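Local coordinates for protein esterase E25 (Uncultured bacterium, PDB 4Q05) that probably hydrolyses carboxylic esters as a dimeric alpha/beta-hydrolase of the bacterial hormone-sensitive lipase family, at residues Ile248-Asp253 / Thr258-Leu263. Numbering follows the deposited sequence.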
ATOM      1  N   ILE A 248     -10.391   6.811  -8.929  1.00 24.68           N
ATOM      2  CA  ILE A 248      -9.724   7.827  -8.142  1.00 25.31           C
ATOM      3  C   ILE A 248      -8.513   8.407  -8.863  1.00 25.42           C
ATOM      4  O   ILE A 248      -8.266   9.619  -8.814  1.00 25.56           O
ATOM      5  CB  ILE A 248      -9.266   7.251  -6.794  1.00 25.12           C
ATOM      6  CG1 ILE A 248     -10.477   6.757  -5.983  1.00 25.08           C
ATOM      7  CG2 ILE A 248      -8.453   8.294  -6.020  1.00 24.82           C
ATOM      8  CD1 ILE A 248     -10.115   6.192  -4.598  1.00 23.10           C
ATOM      9  N   ASN A 249      -7.733   7.546  -9.511  1.00 22.89           N
ATOM     10  CA  ASN A 249      -6.503   8.017 -10.146  1.00 23.23           C
ATOM     11  C   ASN A 249      -6.681   8.303 -11.643  1.00 25.88           C
ATOM     12  O   ASN A 249      -5.715   8.525 -12.363  1.00 26.41           O
ATOM     13  CB  ASN A 249      -5.335   7.061  -9.873  1.00 21.26           C
ATOM     14  CG  ASN A 249      -4.826   7.183  -8.460  1.00 26.46           C
ATOM     15  OD1 ASN A 249      -5.047   8.207  -7.812  1.00 26.59           O
ATOM     16  ND2 ASN A 249      -4.132   6.155  -7.970  1.00 22.59           N
ATOM     17  N   ASP A 250      -7.928   8.335 -12.094  1.00 25.45           N
ATOM     18  CA  ASP A 250      -8.218   8.726 -13.469  1.00 24.15           C
ATOM     19  C   ASP A 250      -7.727  10.167 -13.675  1.00 30.11           C
ATOM     20  O   ASP A 250      -8.173  11.082 -12.986  1.00 26.94           O
ATOM     21  CB  ASP A 250      -9.719   8.643 -13.725  1.00 28.36           C
ATOM     22  CG  ASP A 250     -10.063   8.762 -15.202  1.00 35.57           C
ATOM     23  OD1 ASP A 250      -9.800   9.825 -15.783  1.00 36.45           O
ATOM     24  OD2 ASP A 250     -10.578   7.789 -15.786  1.00 39.48           O
ATOM     25  N   GLY A 251      -6.802  10.365 -14.605  1.00 29.79           N
ATOM     26  CA  GLY A 251      -6.212  11.674 -14.821  1.00 23.72           C
ATOM     27  C   GLY A 251      -5.052  11.979 -13.882  1.00 30.67           C
ATOM     28  O   GLY A 251      -4.441  13.046 -13.969  1.00 31.08           O
ATOM     29  N   ILE A 252      -4.740  11.051 -12.979  1.00 25.54           N
ATOM     30  CA  ILE A 252      -3.668  11.258 -12.005  1.00 20.20           C
ATOM     31  C   ILE A 252      -2.452  10.372 -12.276  1.00 22.87           C
ATOM     32  O   ILE A 252      -1.334  10.692 -11.886  1.00 24.11           O
ATOM     33  CB  ILE A 252      -4.194  11.074 -10.555  1.00 24.84           C
ATOM     34  CG1 ILE A 252      -5.130  12.236 -10.208  1.00 28.55           C
ATOM     35  CG2 ILE A 252      -3.042  10.995  -9.551  1.00 20.43           C
ATOM     36  CD1 ILE A 252      -5.897  12.067  -8.913  1.00 21.47           C
ATOM     37  N   ASP A 253      -2.673   9.259 -12.971  1.00 21.73           N
ATOM     38  CA  ASP A 253      -1.571   8.410 -13.376  1.00 23.01           C
ATOM     39  C   ASP A 253      -1.026   8.985 -14.690  1.00 22.69           C
ATOM     40  O   ASP A 253      -1.688   8.924 -15.711  1.00 27.26           O
ATOM     41  CB  ASP A 253      -2.073   6.975 -13.568  1.00 22.77           C
ATOM     42  CG  ASP A 253      -0.966   6.012 -13.940  1.00 26.60           C
ATOM     43  OD1 ASP A 253      -0.241   6.268 -14.935  1.00 24.03           O
ATOM     44  OD2 ASP A 253      -0.819   5.002 -13.224  1.00 24.02           O
ATOM     45  N   THR A 258      -5.871   6.961 -18.031  1.00 26.88           N
ATOM     46  CA  THR A 258      -7.250   6.528 -17.878  1.00 24.68           C
ATOM     47  C   THR A 258      -7.433   5.122 -18.434  1.00 27.32           C
ATOM     48  O   THR A 258      -6.702   4.693 -19.326  1.00 27.53           O
ATOM     49  CB  THR A 258      -8.232   7.503 -18.579  1.00 27.74           C
ATOM     50  OG1 THR A 258      -9.579   7.090 -18.346  1.00 28.24           O
ATOM     51  CG2 THR A 258      -7.983   7.543 -20.083  1.00 28.71           C
ATOM     52  N   TYR A 259      -8.405   4.404 -17.887  1.00 25.15           N
ATOM     53  CA  TYR A 259      -8.763   3.091 -18.378  1.00 25.80           C
ATOM     54  C   TYR A 259      -9.478   3.224 -19.718  1.00 29.49           C
ATOM     55  O   TYR A 259      -9.309   2.385 -20.602  1.00 28.72           O
ATOM     56  CB  TYR A 259      -9.693   2.429 -17.376  1.00 28.34           C
ATOM     57  CG  TYR A 259     -10.195   1.063 -17.773  1.00 26.41           C
ATOM     58  CD1 TYR A 259      -9.501  -0.080 -17.404  1.00 27.13           C
ATOM     59  CD2 TYR A 259     -11.378   0.914 -18.486  1.00 23.60           C
ATOM     60  CE1 TYR A 259      -9.964  -1.343 -17.750  1.00 27.88           C
ATOM     61  CE2 TYR A 259     -11.850  -0.341 -18.840  1.00 27.49           C
ATOM     62  CZ  TYR A 259     -11.135  -1.465 -18.472  1.00 25.88           C
ATOM     63  OH  TYR A 259     -11.590  -2.720 -18.807  1.00 29.19           O
ATOM     64  N   ASP A 260     -10.270   4.284 -19.860  1.00 26.63           N
ATOM     65  CA  ASP A 260     -11.143   4.452 -21.021  1.00 30.21           C
ATOM     66  C   ASP A 260     -10.341   4.719 -22.277  1.00 31.82           C
ATOM     67  O   ASP A 260      -9.306   5.365 -22.225  1.00 28.95           O
ATOM     68  CB  ASP A 260     -12.121   5.612 -20.823  1.00 31.79           C
ATOM     69  CG  ASP A 260     -12.926   5.496 -19.535  1.00 41.86           C
ATOM     70  OD1 ASP A 260     -13.229   4.360 -19.094  1.00 35.47           O
ATOM     71  OD2 ASP A 260     -13.257   6.559 -18.971  1.00 48.87           O
ATOM     72  N   GLY A 261     -10.847   4.238 -23.407  1.00 29.83           N
ATOM     73  CA  GLY A 261     -10.168   4.415 -24.674  1.00 31.66           C
ATOM     74  C   GLY A 261      -9.156   3.310 -24.909  1.00 29.96           C
ATOM     75  O   GLY A 261      -9.507   2.127 -24.993  1.00 25.82           O
ATOM     76  N   PHE A 262      -7.891   3.700 -25.006  1.00 25.97           N
ATOM     77  CA  PHE A 262      -6.836   2.771 -25.381  1.00 26.16           C
ATOM     78  C   PHE A 262      -6.723   1.546 -24.480  1.00 25.71           C
ATOM     79  O   PHE A 262      -6.694   0.405 -24.960  1.00 25.81           O
ATOM     80  CB  PHE A 262      -5.483   3.471 -25.460  1.00 27.05           C
ATOM     81  CG  PHE A 262      -4.377   2.549 -25.842  1.00 27.70           C
ATOM     82  CD1 PHE A 262      -4.202   2.172 -27.162  1.00 26.40           C
ATOM     83  CD2 PHE A 262      -3.547   2.004 -24.880  1.00 26.56           C
ATOM     84  CE1 PHE A 262      -3.196   1.294 -27.523  1.00 26.95           C
ATOM     85  CE2 PHE A 262      -2.541   1.122 -25.235  1.00 28.34           C
ATOM     86  CZ  PHE A 262      -2.367   0.767 -26.568  1.00 26.78           C
ATOM     87  N   LEU A 263      -6.646   1.771 -23.173  1.00 29.45           N
ATOM     88  CA  LEU A 263      -6.379   0.662 -22.268  1.00 25.13           C
ATOM     89  C   LEU A 263      -7.492  -0.362 -22.375  1.00 24.28           C
ATOM     90  O   LEU A 263      -7.230  -1.545 -22.516  1.00 23.90           O
ATOM     91  CB  LEU A 263      -6.224   1.147 -20.826  1.00 22.03           C
ATOM     92  CG  LEU A 263      -5.926   0.048 -19.812  1.00 23.03           C
ATOM     93  CD1 LEU A 263      -4.730  -0.796 -20.276  1.00 24.81           C
ATOM     94  CD2 LEU A 263      -5.685   0.629 -18.405  1.00 24.27           C
TER
HETATM   95  O   HOH W   1      -9.953   5.356 -15.743  1.00 27.07           O
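Asp250 meets Thr258 through a hydroxyl-to-carboxylate hydrogen bond that spans the loop between helices 244-248 and 262-271. The CA atoms of the two residues are 5.0 Å apart, and the two side chains run alongside each other in the same direction. In Asp250, CB makes no close approach to the 258-263 segment. CG stands anti to the backbone N (chi1 -168°), which carries the carboxylate to the threonine and places CG 3.6 Å from Thr258 OG1. At the tip the two oxygens differ: OD1 merely packs near Thr258, 3.8 Å from its OG1, whereas OD2 accepts from Thr258 OG1 at 2.8 Å. That donor sits above the carboxylate, 37° out of its plane. A water adds a second donor, hydrogen-bonding to Asp250 OD2 at 2.5 Å; it also accepts from Tyr259 N, so the carboxylate reaches that amide through solvent. Thr258 OG1 in turn accepts from Asp260 N at 3.3 Å with an N-H...O angle of 151°, the bond of an ST turn. Donating and accepting at once, this hydroxyl couples the carboxylate to the turn leading into helix 262-271. With an alanine in place of Asp250, the Thr258 hydroxyl and the water would probably lose their shared acceptor, and the ST turn its side-chain tie to the 248-253 segment. A backbone hydrogen bond joins Gly251 and Val257, and Asp250 O accepts from Arg42 NE of the second subunit, placing the contact next to the dimer interface. Asp260 OD2 lies 4.3 Å from Asp250 OD2, but Asp260 OD1 forms a salt bridge with Lys241. Two donors on Asp250 OD2 and a lysine on Asp260 are likely to ease the repulsion between these acids.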